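CoA binding domain protein (PDB 3QA9) is a Rossmann-type CoA-binding domain protein that probably binds a nucleotide-containing cofactor. Local coordinates at residues T17-I22 / I75-L80; K97-V102 / A120-V125; S67-P72 / V91-K96; G46-P51 / L60-Y65; D11-L16 / R136-K141. All coordinates share one frame; numbering follows the deposited sequence.

How the contacts relate
Contacts 1, 2 and 4 follow one parallel sheet, whose strands run in the order 48-52, 21-25, 77-80, 101-104, 123-126, and illustrate how a Rossmann-type fold is assembled from contacts distant in sequence. Contact 1 pairs the neighbouring inner strands 21-25 and 77-80, contact 2 adds the far edge strand, and contact 4 sits on the other edge; the centres of contacts 2 and 4 lie about 19 Å apart. Contact 3 places helix 87-97 against a loop. Contact 5 spans the chain, bringing helix 9-18 to the end of helix 130-137, and its centre is about 26 Å from that of contact 3. The remaining contacts all fall within its span.

Contact 1 of 5, residues T17-I22 / I75-L80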
# COMPACT_ATOMS: atom_id res chain seq x y z
N THR A 17 -7.23 3.13 10.04
CA THR A 17 -7.69 2.53 11.28
C THR A 17 -8.40 1.20 11.11
O THR A 17 -8.26 0.31 11.92
CB THR A 17 -8.61 3.49 12.05
OG1 THR A 17 -9.71 3.86 11.22
CG2 THR A 17 -7.88 4.71 12.43
N ARG A 18 -9.17 1.07 10.04
CA ARG A 18 -9.93 -0.15 9.82
C ARG A 18 -9.25 -1.33 9.13
O ARG A 18 -9.58 -2.49 9.39
CB ARG A 18 -11.22 0.20 9.07
CG ARG A 18 -12.06 1.24 9.79
CD ARG A 18 -13.33 1.57 9.03
NE ARG A 18 -14.11 2.60 9.72
CZ ARG A 18 -15.27 3.08 9.28
NH1 ARG A 18 -15.80 2.61 8.16
NH2 ARG A 18 -15.90 4.02 9.97
N TYR A 19 -8.29 -1.04 8.26
CA TYR A 19 -7.60 -2.09 7.51
C TYR A 19 -6.15 -2.31 7.94
O TYR A 19 -5.32 -1.42 7.80
CB TYR A 19 -7.64 -1.74 6.04
CG TYR A 19 -9.03 -1.59 5.50
CD1 TYR A 19 -9.38 -0.50 4.72
CD2 TYR A 19 -9.99 -2.58 5.72
CE1 TYR A 19 -10.64 -0.39 4.16
CE2 TYR A 19 -11.26 -2.49 5.17
CZ TYR A 19 -11.57 -1.39 4.39
OH TYR A 19 -12.82 -1.26 3.84
N LYS A 20 -5.85 -3.49 8.45
CA LYS A 20 -4.50 -3.76 8.91
C LYS A 20 -3.73 -4.74 8.03
O LYS A 20 -2.53 -4.91 8.21
CB LYS A 20 -4.54 -4.25 10.36
CG LYS A 20 -5.26 -3.32 11.32
CD LYS A 20 -4.57 -1.97 11.51
CE LYS A 20 -5.48 -0.99 12.26
NZ LYS A 20 -4.86 0.30 12.63
N LYS A 21 -4.41 -5.38 7.09
CA LYS A 21 -3.77 -6.35 6.21
C LYS A 21 -3.28 -5.67 4.92
O LYS A 21 -4.07 -5.40 4.01
CB LYS A 21 -4.75 -7.50 5.91
CG LYS A 21 -5.43 -8.12 7.16
CD LYS A 21 -4.71 -9.36 7.72
CE LYS A 21 -5.23 -9.85 9.09
NZ LYS A 21 -4.15 -10.35 10.04
N ILE A 22 -1.98 -5.41 4.86
CA ILE A 22 -1.37 -4.72 3.72
C ILE A 22 -0.45 -5.54 2.83
O ILE A 22 0.38 -6.30 3.31
CB ILE A 22 -0.50 -3.52 4.19
CG1 ILE A 22 -1.15 -2.81 5.38
CG2 ILE A 22 -0.28 -2.56 3.03
CD1 ILE A 22 -2.49 -2.18 5.07
N ILE A 75 -6.08 -9.75 2.05
CA ILE A 75 -5.39 -8.47 1.86
C ILE A 75 -6.48 -7.41 1.71
O ILE A 75 -7.45 -7.61 0.99
CB ILE A 75 -4.50 -8.46 0.60
CG1 ILE A 75 -3.34 -9.44 0.79
CG2 ILE A 75 -3.95 -7.05 0.36
CD1 ILE A 75 -2.45 -9.12 1.97
N GLU A 76 -6.33 -6.31 2.43
CA GLU A 76 -7.32 -5.24 2.37
C GLU A 76 -6.79 -4.03 1.63
O GLU A 76 -7.53 -3.38 0.89
CB GLU A 76 -7.74 -4.87 3.79
CG GLU A 76 -8.30 -6.06 4.57
CD GLU A 76 -8.40 -5.80 6.05
OE1 GLU A 76 -7.45 -5.22 6.63
OE2 GLU A 76 -9.43 -6.19 6.65
N VAL A 77 -5.51 -3.72 1.84
CA VAL A 77 -4.89 -2.58 1.18
C VAL A 77 -3.67 -2.97 0.37
O VAL A 77 -2.77 -3.65 0.87
CB VAL A 77 -4.43 -1.52 2.21
CG1 VAL A 77 -3.69 -0.38 1.50
CG2 VAL A 77 -5.62 -0.96 2.99
N VAL A 78 -3.64 -2.54 -0.89
CA VAL A 78 -2.49 -2.79 -1.76
C VAL A 78 -1.79 -1.44 -1.89
O VAL A 78 -2.32 -0.50 -2.50
CB VAL A 78 -2.91 -3.33 -3.14
CG1 VAL A 78 -1.68 -3.49 -4.03
CG2 VAL A 78 -3.60 -4.68 -2.97
N ASP A 79 -0.61 -1.35 -1.30
CA ASP A 79 0.20 -0.14 -1.26
C ASP A 79 1.26 -0.24 -2.35
O ASP A 79 2.14 -1.09 -2.31
CB ASP A 79 0.83 -0.03 0.13
CG ASP A 79 1.48 1.32 0.39
OD1 ASP A 79 1.08 2.33 -0.21
OD2 ASP A 79 2.40 1.35 1.24
N LEU A 80 1.18 0.67 -3.32
CA LEU A 80 2.07 0.68 -4.47
C LEU A 80 3.30 1.55 -4.47
O LEU A 80 3.23 2.75 -4.23
CB LEU A 80 1.26 1.02 -5.72
CG LEU A 80 0.04 0.15 -5.97
CD1 LEU A 80 -0.69 0.68 -7.18
CD2 LEU A 80 0.45 -1.30 -6.18
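Glu76 reaches from just before strand 77-80 of a Rossmann-type parallel sheet to the turn that leads into the neighbouring strand, where Tyr19 to Lys21 connect helix 9-18 with strand 21-25. Its side chain can be followed outward. CB lies 3.7 Å from Tyr19 CD2 and also rests against the carbonyl oxygen of Lys21. CG passes between the same tyrosine carbon and Lys21 CB, and CD comes to 3.6 Å from Tyr19 CD2, with ring and carboxylate planes turned 65° apart. At the tip, OE2 stays near the ring, whereas OE1 accepts a nearly straight bond from Lys21 N (3.1 Å, 167° at the hydrogen), on its anti side and well out of the carboxylate plane; a weak bond from Lys20 N joins it. Two successive amides of the turn are thus turned toward one carboxylate oxygen, whose negative charge they would help to stabilise.

The backbone answers from the other direction: Lys21 O is shared by Glu76 N, at 2.9 Å, and Val77 N. Further along, Ile22 and Val77 form a parallel bridge, their side chains side by side on the same face of the sheet. Tyr19 CB adds an apolar contact with Val77 CG2, and the tyrosine side chain also reaches Val101 on the next strand. The polar end of Lys21 turns instead to Asp48, in a salt bridge on the other flank. With chi1 at -38°, Ile22 CG1 lies beside the backbone N, and its CD1 ends 3.5 Å from Val77 CB.

Contact 2 of 5, residues K97-V102 / A120-V125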
# COMPACT_ATOMS: atom_id res chain seq x y z
N LYS A 97 -7.97 -10.34 -5.92
CA LYS A 97 -7.71 -10.72 -4.53
C LYS A 97 -8.81 -10.27 -3.58
O LYS A 97 -8.91 -10.74 -2.47
CB LYS A 97 -6.37 -10.12 -4.09
CG LYS A 97 -5.95 -10.50 -2.70
CD LYS A 97 -5.64 -11.96 -2.59
CE LYS A 97 -5.03 -12.27 -1.25
NZ LYS A 97 -4.85 -13.71 -1.07
N GLY A 98 -9.63 -9.34 -4.03
CA GLY A 98 -10.69 -8.84 -3.19
C GLY A 98 -10.20 -7.78 -2.22
O GLY A 98 -10.78 -7.60 -1.15
N ALA A 99 -9.14 -7.07 -2.57
CA ALA A 99 -8.67 -6.01 -1.70
C ALA A 99 -9.73 -4.92 -1.71
O ALA A 99 -10.61 -4.91 -2.55
CB ALA A 99 -7.34 -5.45 -2.19
N LYS A 100 -9.63 -4.01 -0.75
CA LYS A 100 -10.60 -2.93 -0.61
C LYS A 100 -10.06 -1.57 -1.05
O LYS A 100 -10.81 -0.70 -1.46
CB LYS A 100 -11.02 -2.80 0.85
CG LYS A 100 -11.57 -4.07 1.46
CD LYS A 100 -12.86 -4.44 0.77
CE LYS A 100 -13.57 -5.56 1.47
NZ LYS A 100 -12.69 -6.75 1.49
N VAL A 101 -8.75 -1.42 -0.97
CA VAL A 101 -8.10 -0.17 -1.29
C VAL A 101 -6.82 -0.30 -2.08
O VAL A 101 -6.04 -1.20 -1.88
CB VAL A 101 -7.74 0.56 0.03
CG1 VAL A 101 -6.93 1.84 -0.24
CG2 VAL A 101 -9.01 0.86 0.81
N VAL A 102 -6.63 0.62 -3.01
CA VAL A 102 -5.40 0.67 -3.75
C VAL A 102 -4.80 2.01 -3.40
O VAL A 102 -5.39 3.05 -3.67
CB VAL A 102 -5.62 0.60 -5.26
CG1 VAL A 102 -4.35 0.96 -5.94
CG2 VAL A 102 -6.04 -0.81 -5.65
N ALA A 120 -14.28 -1.31 -10.16
CA ALA A 120 -14.46 -2.61 -9.52
C ALA A 120 -14.92 -2.50 -8.07
O ALA A 120 -15.12 -3.51 -7.39
CB ALA A 120 -13.16 -3.42 -9.60
N GLY A 121 -15.08 -1.26 -7.59
CA GLY A 121 -15.55 -1.06 -6.23
C GLY A 121 -14.51 -0.70 -5.19
O GLY A 121 -14.84 -0.47 -4.03
N LEU A 122 -13.24 -0.65 -5.58
CA LEU A 122 -12.19 -0.31 -4.63
C LEU A 122 -12.01 1.19 -4.44
O LEU A 122 -12.31 1.99 -5.33
CB LEU A 122 -10.85 -0.92 -5.04
CG LEU A 122 -10.74 -2.45 -4.93
CD1 LEU A 122 -11.49 -3.09 -6.10
CD2 LEU A 122 -9.27 -2.86 -4.93
N ILE A 123 -11.52 1.56 -3.26
CA ILE A 123 -11.24 2.94 -2.94
C ILE A 123 -9.82 3.17 -3.43
O ILE A 123 -8.99 2.28 -3.42
CB ILE A 123 -11.34 3.19 -1.43
CG1 ILE A 123 -12.80 3.05 -0.99
CG2 ILE A 123 -10.83 4.59 -1.09
CD1 ILE A 123 -13.00 3.21 0.51
N ILE A 124 -9.58 4.39 -3.87
CA ILE A 124 -8.32 4.84 -4.45
C ILE A 124 -7.72 5.93 -3.56
O ILE A 124 -8.41 6.87 -3.21
CB ILE A 124 -8.62 5.44 -5.89
CG1 ILE A 124 -8.86 4.35 -6.93
CG2 ILE A 124 -7.54 6.32 -6.33
CD1 ILE A 124 -8.35 3.03 -6.59
N VAL A 125 -6.45 5.81 -3.18
CA VAL A 125 -5.77 6.85 -2.41
C VAL A 125 -4.62 7.20 -3.34
O VAL A 125 -3.96 6.30 -3.85
CB VAL A 125 -5.22 6.35 -1.05
CG1 VAL A 125 -4.51 7.49 -0.33
CG2 VAL A 125 -6.36 5.83 -0.19
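Leu122 holds CG anti to its carbonyl carbon (chi1 -69°), and with CD1 at chi2 76° the other methyl, CD2, extends to the backbone of Ala99, 3.4 Å from Ala99 O. Val102 sets its CG2 anti to the carbonyl carbon as well (its CG1 has chi1 168°), which brings that methyl to 3.9 Å from the same Leu122 CD2. One leucine methyl therefore touches both the loop entering strand 101-104 and a residue of the strand itself. Nearby, Ile124 CD1 packs on Val102 CB, also on the side of the sheet where Ala94 and Ile95 of helix 87-97 lie against Val102 and Leu122.

Beneath these side chains runs the pairing of a right-handed beta-alpha-beta unit, in which helix 111-119 carries the chain from strand 101-104 to the parallel edge strand 123-126. Ile123 N donates to Lys100 O, Val102 N to Ile123 O at 2.9 Å, and Val125 N to Val102 O at 3.0 Å. Ile123 thus bonds to the residues before and after Val101, the usual parallel pattern. Gly121, with positive phi, closes the end of helix 111-119 in a Schellman motif just before the edge strand begins, and Gly98 does the same after helix 87-97.

On the other face the Val101 and Ile123 side chains cross obliquely, CG2 of the valine meeting CB of the isoleucine, and Val101 CG1 meets Val125 CG2 at 4.0 Å. Helix 9-18 packs over this face, with Ile15 against both Ile123 and Val125.

Contact 3 of 5, residues S67-P72 / V91-K96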
# COMPACT_ATOMS: atom_id res chain seq x y z
N SER A 67 3.42 -11.77 -6.77
CA SER A 67 2.14 -11.19 -7.09
C SER A 67 1.33 -11.15 -5.86
O SER A 67 1.67 -11.87 -4.95
CB SER A 67 1.45 -12.03 -8.16
OG SER A 67 0.10 -11.73 -8.21
N VAL A 68 0.28 -10.32 -5.77
CA VAL A 68 -0.45 -10.32 -4.48
C VAL A 68 -1.30 -11.59 -4.41
O VAL A 68 -1.64 -12.03 -3.33
CB VAL A 68 -1.31 -9.00 -4.18
CG1 VAL A 68 -0.95 -7.94 -5.14
CG2 VAL A 68 -2.81 -9.28 -4.15
N LEU A 69 -1.59 -12.20 -5.55
CA LEU A 69 -2.38 -13.42 -5.61
C LEU A 69 -1.67 -14.58 -4.96
O LEU A 69 -2.29 -15.55 -4.52
CB LEU A 69 -2.63 -13.78 -7.05
CG LEU A 69 -3.60 -12.84 -7.72
CD1 LEU A 69 -4.12 -13.54 -8.95
CD2 LEU A 69 -4.75 -12.50 -6.77
N ASP A 70 -0.35 -14.50 -4.90
CA ASP A 70 0.41 -15.57 -4.30
C ASP A 70 0.41 -15.49 -2.81
O ASP A 70 0.91 -16.39 -2.16
CB ASP A 70 1.85 -15.55 -4.78
CG ASP A 70 1.96 -15.73 -6.26
OD1 ASP A 70 1.14 -16.49 -6.82
OD2 ASP A 70 2.87 -15.12 -6.86
N ILE A 71 -0.11 -14.41 -2.27
CA ILE A 71 -0.17 -14.25 -0.83
C ILE A 71 -1.28 -15.10 -0.28
O ILE A 71 -2.44 -14.91 -0.62
CB ILE A 71 -0.44 -12.80 -0.46
CG1 ILE A 71 0.79 -11.96 -0.74
CG2 ILE A 71 -0.81 -12.70 1.00
CD1 ILE A 71 0.50 -10.52 -0.59
N PRO A 72 -0.93 -16.04 0.60
CA PRO A 72 -2.02 -16.87 1.11
C PRO A 72 -3.21 -16.10 1.73
O PRO A 72 -4.32 -16.17 1.20
CB PRO A 72 -1.31 -17.86 2.06
CG PRO A 72 -0.02 -17.17 2.42
CD PRO A 72 0.37 -16.38 1.21
N VAL A 91 -3.25 -3.62 -9.91
CA VAL A 91 -4.63 -3.28 -9.65
C VAL A 91 -5.54 -4.44 -10.03
O VAL A 91 -6.45 -4.79 -9.30
CB VAL A 91 -5.04 -2.05 -10.44
CG1 VAL A 91 -6.56 -1.97 -10.54
CG2 VAL A 91 -4.48 -0.83 -9.75
N VAL A 92 -5.28 -5.05 -11.18
CA VAL A 92 -6.09 -6.19 -11.62
C VAL A 92 -5.98 -7.29 -10.58
O VAL A 92 -6.97 -7.94 -10.23
CB VAL A 92 -5.60 -6.73 -12.98
CG1 VAL A 92 -6.29 -8.07 -13.27
CG2 VAL A 92 -5.91 -5.73 -14.07
N TYR A 93 -4.77 -7.49 -10.08
CA TYR A 93 -4.54 -8.48 -9.06
C TYR A 93 -5.22 -8.14 -7.77
O TYR A 93 -5.73 -9.01 -7.08
CB TYR A 93 -3.04 -8.66 -8.85
CG TYR A 93 -2.47 -9.49 -9.94
CD1 TYR A 93 -3.24 -10.50 -10.48
CD2 TYR A 93 -1.20 -9.28 -10.44
CE1 TYR A 93 -2.77 -11.29 -11.48
CE2 TYR A 93 -0.70 -10.08 -11.45
CZ TYR A 93 -1.52 -11.09 -11.96
OH TYR A 93 -1.10 -11.95 -12.93
N ALA A 94 -5.23 -6.85 -7.44
CA ALA A 94 -5.87 -6.39 -6.22
C ALA A 94 -7.37 -6.67 -6.29
O ALA A 94 -8.01 -7.00 -5.29
CB ALA A 94 -5.63 -4.90 -6.02
N ILE A 95 -7.93 -6.52 -7.49
CA ILE A 95 -9.35 -6.75 -7.69
C ILE A 95 -9.64 -8.24 -7.52
O ILE A 95 -10.56 -8.63 -6.80
CB ILE A 95 -9.79 -6.30 -9.10
CG1 ILE A 95 -9.62 -4.79 -9.22
CG2 ILE A 95 -11.23 -6.71 -9.37
CD1 ILE A 95 -9.77 -4.26 -10.65
N LYS A 96 -8.83 -9.06 -8.17
CA LYS A 96 -8.99 -10.51 -8.09
C LYS A 96 -8.84 -11.01 -6.67
O LYS A 96 -9.49 -11.96 -6.25
CB LYS A 96 -7.95 -11.19 -8.98
CG LYS A 96 -8.15 -10.93 -10.47
CD LYS A 96 -6.99 -11.46 -11.31
CE LYS A 96 -6.83 -12.97 -11.17
NZ LYS A 96 -8.00 -13.70 -11.73
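Tyr93 and Leu69 form the dense part of this contact. The leucine side chain meets the tyrosine at about a right angle, with CD1 3.5 Å from Tyr93 CD1 and CG close behind it. Its other methyl, CD2, reaches back to the helix backbone, 3.6 Å from Tyr93 O. From the Ser67 end, OG stands 3.5 Å above one face of the tyrosine ring, displaced toward the rim. That oxygen is fixed by an ST turn: lying anti to its own backbone N (chi1 163°), it accepts from Leu69 N at 3.2 Å. The turn thus places both residues that touch the ring.

Packing is looser at Val68, which approaches Tyr93 CB only at 4.3 Å, through CG1. The solvent side still holds one close contact: the exposed Lys96 folds its chain at chi3 and chi4, and the methylene CE rests 3.5 Å from Leu69 CD1. No hydrogen bond crosses between the segments.

The helix concerned, 87-97, links strands 77-80 and 101-104, and its Val91 packs toward helix 111-119. The turn at 67-72 precedes strand 77-80, with Ile71 directed to Tyr50 and Val52 of edge strand 48-52.

Contact 4 of 5, residues G46-P51 / L60-Y65; sequences GYDVYP and LGRKCY
Arg62 and Asp48 supply the ionic part of the contact. The guanidinium NH2 donates to Asp48 OD2 at 2.7 Å, with OD2 lying close to the guanidinium plane and approached on its anti side. NH1 adds a weak bond to the same oxygen, and the carboxylate and guanidinium planes stand 49° apart. A bend at chi2 (-127°) carries the arginine chain back along strand 48-52 to this carboxylate.

Contacts with flat groups come next. Val49 O lies over one face of the guanidinium, while NH1 stands 3.7 Å above the Tyr50 ring, offset toward its rim. The two planes are steeply inclined, and with CZ 5.1 Å from the ring centroid any cation-pi attraction is weak at most.

Backbone bonding is represented by Tyr65 N, which donates to Pro51 O at 3.2 Å; that oxygen also receives the CA-H of Cys64 and lies at the edge of the Tyr65 ring. Apolar packing centres on Pro51: its CG touches Arg62 CB at 3.7 Å, and its CB meets Cys64 CB at the same distance.

Together these contacts fold the loop 60-65 back over an edge strand of the Rossmann-type sheet. With Lys21 on its other oxygen, the Asp48 carboxylate lies between two cations, an arrangement that would probably favour its ionised form.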
# COMPACT_ATOMS: atom_id res chain seq x y z
N GLY A 46 1.62 -2.06 14.25
CA GLY A 46 0.58 -3.07 14.25
C GLY A 46 -0.04 -3.49 12.93
O GLY A 46 -1.12 -4.07 12.92
N TYR A 47 0.62 -3.21 11.82
CA TYR A 47 0.09 -3.60 10.52
C TYR A 47 0.68 -4.93 10.12
O TYR A 47 1.82 -5.24 10.44
CB TYR A 47 0.43 -2.55 9.46
CG TYR A 47 -0.39 -1.29 9.59
CD1 TYR A 47 -1.62 -1.16 8.95
CD2 TYR A 47 0.05 -0.24 10.40
CE1 TYR A 47 -2.40 -0.01 9.12
CE2 TYR A 47 -0.71 0.90 10.57
CZ TYR A 47 -1.94 1.01 9.94
OH TYR A 47 -2.69 2.14 10.14
N ASP A 48 -0.10 -5.73 9.41
CA ASP A 48 0.34 -7.03 8.93
C ASP A 48 0.69 -6.76 7.47
O ASP A 48 -0.17 -6.67 6.60
CB ASP A 48 -0.80 -8.05 9.10
CG ASP A 48 -0.37 -9.46 8.79
OD1 ASP A 48 -1.22 -10.38 8.88
OD2 ASP A 48 0.82 -9.66 8.48
N VAL A 49 1.99 -6.60 7.22
CA VAL A 49 2.47 -6.26 5.90
C VAL A 49 3.14 -7.37 5.11
O VAL A 49 4.13 -7.92 5.53
CB VAL A 49 3.49 -5.09 5.98
CG1 VAL A 49 3.76 -4.57 4.59
CG2 VAL A 49 2.95 -3.99 6.88
N TYR A 50 2.58 -7.66 3.95
CA TYR A 50 3.12 -8.68 3.07
C TYR A 50 3.85 -8.09 1.88
O TYR A 50 3.23 -7.52 0.99
CB TYR A 50 2.02 -9.60 2.55
CG TYR A 50 1.23 -10.27 3.63
CD1 TYR A 50 0.19 -9.61 4.26
CD2 TYR A 50 1.49 -11.58 3.98
CE1 TYR A 50 -0.57 -10.23 5.23
CE2 TYR A 50 0.75 -12.22 4.95
CZ TYR A 50 -0.28 -11.55 5.56
OH TYR A 50 -1.03 -12.21 6.50
N PRO A 51 5.17 -8.26 1.84
CA PRO A 51 5.94 -7.72 0.72
C PRO A 51 5.68 -8.39 -0.62
O PRO A 51 5.51 -9.59 -0.72
CB PRO A 51 7.40 -7.88 1.17
CG PRO A 51 7.37 -8.94 2.20
CD PRO A 51 6.03 -8.87 2.87
N LEU A 60 12.58 -7.53 4.84
CA LEU A 60 12.43 -7.25 6.27
C LEU A 60 11.98 -8.48 7.05
O LEU A 60 11.14 -8.41 7.95
CB LEU A 60 11.47 -6.09 6.51
CG LEU A 60 12.10 -4.71 6.25
CD1 LEU A 60 11.05 -3.68 6.03
CD2 LEU A 60 12.98 -4.31 7.41
N GLY A 61 12.59 -9.60 6.70
CA GLY A 61 12.30 -10.85 7.36
C GLY A 61 10.93 -11.39 7.01
O GLY A 61 10.28 -11.98 7.86
N ARG A 62 10.48 -11.16 5.79
CA ARG A 62 9.19 -11.68 5.37
C ARG A 62 9.28 -12.18 3.95
O ARG A 62 9.97 -11.60 3.12
CB ARG A 62 8.12 -10.59 5.48
CG ARG A 62 7.64 -10.24 6.88
CD ARG A 62 6.13 -10.37 6.83
NE ARG A 62 5.38 -9.79 7.93
CZ ARG A 62 4.06 -9.92 8.04
NH1 ARG A 62 3.39 -10.60 7.13
NH2 ARG A 62 3.41 -9.35 9.04
N LYS A 63 8.60 -13.27 3.66
CA LYS A 63 8.64 -13.82 2.33
C LYS A 63 8.09 -12.83 1.34
O LYS A 63 7.08 -12.21 1.58
CB LYS A 63 7.82 -15.10 2.29
CG LYS A 63 7.96 -15.87 1.04
CD LYS A 63 7.19 -17.15 1.18
CE LYS A 63 6.93 -17.74 -0.16
NZ LYS A 63 8.23 -17.93 -0.85
N CYS A 64 8.76 -12.66 0.22
CA CYS A 64 8.23 -11.71 -0.74
C CYS A 64 7.88 -12.39 -2.06
O CYS A 64 8.62 -13.16 -2.69
CB CYS A 64 9.13 -10.46 -0.79
SG CYS A 64 9.24 -9.47 -2.24
N TYR A 65 6.60 -12.17 -2.32
CA TYR A 65 5.89 -12.74 -3.40
C TYR A 65 5.94 -12.05 -4.69
O TYR A 65 6.06 -10.83 -4.75
CB TYR A 65 4.46 -12.86 -2.98
CG TYR A 65 4.28 -13.63 -1.72
CD1 TYR A 65 4.24 -13.00 -0.48
CD2 TYR A 65 4.07 -14.99 -1.79
CE1 TYR A 65 3.96 -13.73 0.67
CE2 TYR A 65 3.80 -15.72 -0.67
CZ TYR A 65 3.74 -15.09 0.56
OH TYR A 65 3.44 -15.83 1.67

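Contact 5 of 5, residues D11-L16 / R136-K141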
# COMPACT_ATOMS: atom_id res chain seq x y z
N ASP A 11 -11.77 10.08 5.73
CA ASP A 11 -11.76 8.84 4.96
C ASP A 11 -10.39 8.16 5.07
O ASP A 11 -10.29 6.96 5.23
CB ASP A 11 -12.04 9.08 3.47
CG ASP A 11 -13.38 9.73 3.19
OD1 ASP A 11 -14.36 9.46 3.92
OD2 ASP A 11 -13.44 10.53 2.23
N ILE A 12 -9.34 8.95 4.95
CA ILE A 12 -7.98 8.42 5.04
C ILE A 12 -7.77 7.82 6.43
O ILE A 12 -7.22 6.74 6.58
CB ILE A 12 -6.95 9.53 4.80
CG1 ILE A 12 -7.06 10.02 3.36
CG2 ILE A 12 -5.57 9.00 5.08
CD1 ILE A 12 -6.84 8.93 2.33
N ARG A 13 -8.24 8.55 7.43
CA ARG A 13 -8.13 8.09 8.81
C ARG A 13 -8.84 6.74 8.95
O ARG A 13 -8.33 5.83 9.59
CB ARG A 13 -8.75 9.11 9.78
CG ARG A 13 -8.42 8.81 11.24
CD ARG A 13 -9.19 9.70 12.22
NE ARG A 13 -10.63 9.53 12.06
CZ ARG A 13 -11.33 8.46 12.43
NH1 ARG A 13 -10.75 7.44 13.03
NH2 ARG A 13 -12.62 8.41 12.17
N GLU A 14 -10.01 6.63 8.35
CA GLU A 14 -10.78 5.39 8.42
C GLU A 14 -10.05 4.23 7.77
O GLU A 14 -10.04 3.12 8.28
CB GLU A 14 -12.15 5.58 7.76
CG GLU A 14 -13.06 6.47 8.57
CD GLU A 14 -14.43 6.69 7.95
OE1 GLU A 14 -14.93 5.78 7.28
OE2 GLU A 14 -15.01 7.77 8.16
N ILE A 15 -9.43 4.49 6.63
CA ILE A 15 -8.70 3.45 5.93
C ILE A 15 -7.55 2.91 6.79
O ILE A 15 -7.36 1.70 6.90
CB ILE A 15 -8.13 3.99 4.61
CG1 ILE A 15 -9.27 4.27 3.63
CG2 ILE A 15 -7.13 3.01 4.03
CD1 ILE A 15 -8.84 5.04 2.40
N LEU A 16 -6.80 3.82 7.39
CA LEU A 16 -5.66 3.43 8.23
C LEU A 16 -6.07 2.76 9.52
O LEU A 16 -5.34 1.93 10.05
CB LEU A 16 -4.82 4.66 8.55
CG LEU A 16 -4.11 5.32 7.37
CD1 LEU A 16 -3.44 6.60 7.85
CD2 LEU A 16 -3.09 4.36 6.76
N ARG A 136 0.35 12.11 10.38
CA ARG A 136 -0.46 13.32 10.27
C ARG A 136 -1.86 13.20 10.88
O ARG A 136 -2.36 14.12 11.53
CB ARG A 136 -0.60 13.67 8.79
CG ARG A 136 -1.15 15.02 8.49
CD ARG A 136 -1.07 15.31 6.99
NE ARG A 136 -2.05 14.58 6.18
CZ ARG A 136 -3.33 14.90 6.07
NH1 ARG A 136 -3.82 15.95 6.72
NH2 ARG A 136 -4.13 14.21 5.28
N LEU A 137 -2.48 12.06 10.65
CA LEU A 137 -3.85 11.82 11.08
C LEU A 137 -4.05 11.03 12.34
O LEU A 137 -5.06 11.16 13.00
CB LEU A 137 -4.60 11.13 9.96
CG LEU A 137 -4.61 11.95 8.69
CD1 LEU A 137 -5.45 11.26 7.64
CD2 LEU A 137 -5.18 13.31 8.99
N LEU A 138 -3.11 10.15 12.62
CA LEU A 138 -3.19 9.34 13.81
C LEU A 138 -1.91 9.64 14.55
O LEU A 138 -1.19 8.78 14.99
CB LEU A 138 -3.30 7.87 13.43
CG LEU A 138 -4.54 7.48 12.63
CD1 LEU A 138 -4.38 6.08 12.11
CD2 LEU A 138 -5.80 7.57 13.48
N GLY A 139 -1.65 10.93 14.67
CA GLY A 139 -0.48 11.43 15.35
C GLY A 139 -0.38 11.12 16.83
O GLY A 139 -1.43 10.94 17.51
N GLU A 140 0.85 11.07 17.31
CA GLU A 140 1.09 10.83 18.70
C GLU A 140 2.28 11.70 19.04
O GLU A 140 3.10 11.99 18.13
CB GLU A 140 1.31 9.31 18.88
CG GLU A 140 2.48 8.78 18.06
CD GLU A 140 2.61 7.26 18.15
OE1 GLU A 140 2.04 6.67 19.10
OE2 GLU A 140 3.31 6.67 17.29
N LYS A 141 2.40 12.06 20.32
CA LYS A 141 3.50 12.87 20.79
C LYS A 141 4.82 12.18 20.38
O LYS A 141 4.94 10.97 20.46
CB LYS A 141 3.44 13.04 22.27
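Leu137 pushes its CD1 methyl against Ile12, 3.6 Å from CB and 3.4 Å from CG2, the latter closer than carbon atoms usually pack. With CG anti to the carbonyl carbon (chi1 -59°), the leucine directs this branch at helix 9-18, and the same methyl comes to 3.9 Å from Arg13 N. The Ile12 and Leu137 side chains meet at a slant, the isoleucine continuing toward Val125 of the sheet.

One residue later the helix has ended, and Leu138 divides its two methyls between successive turns of the opposing helix. CD2 meets the aliphatic part of Arg13, 3.7 Å from CG, crossing it at about a right angle; CD1 packs on Leu16 CB at 3.9 Å. Arg13 bends at chi3, and its charged end is engaged with Glu10 in a salt bridge. Arg136 likewise takes its charge to Asp9 and Glu133, bordering the apolar patch with ion pairs.

No hydrogen bond joins the segments, so side-chain packing carries the contact. Leu16 also touches Met130 and Glu133, extending the interface along helix 130-137. In this Rossmann-type alpha/beta fold, the first helix packs against the C-terminal end of the last helix and the residue that follows it, beside the parallel sheet.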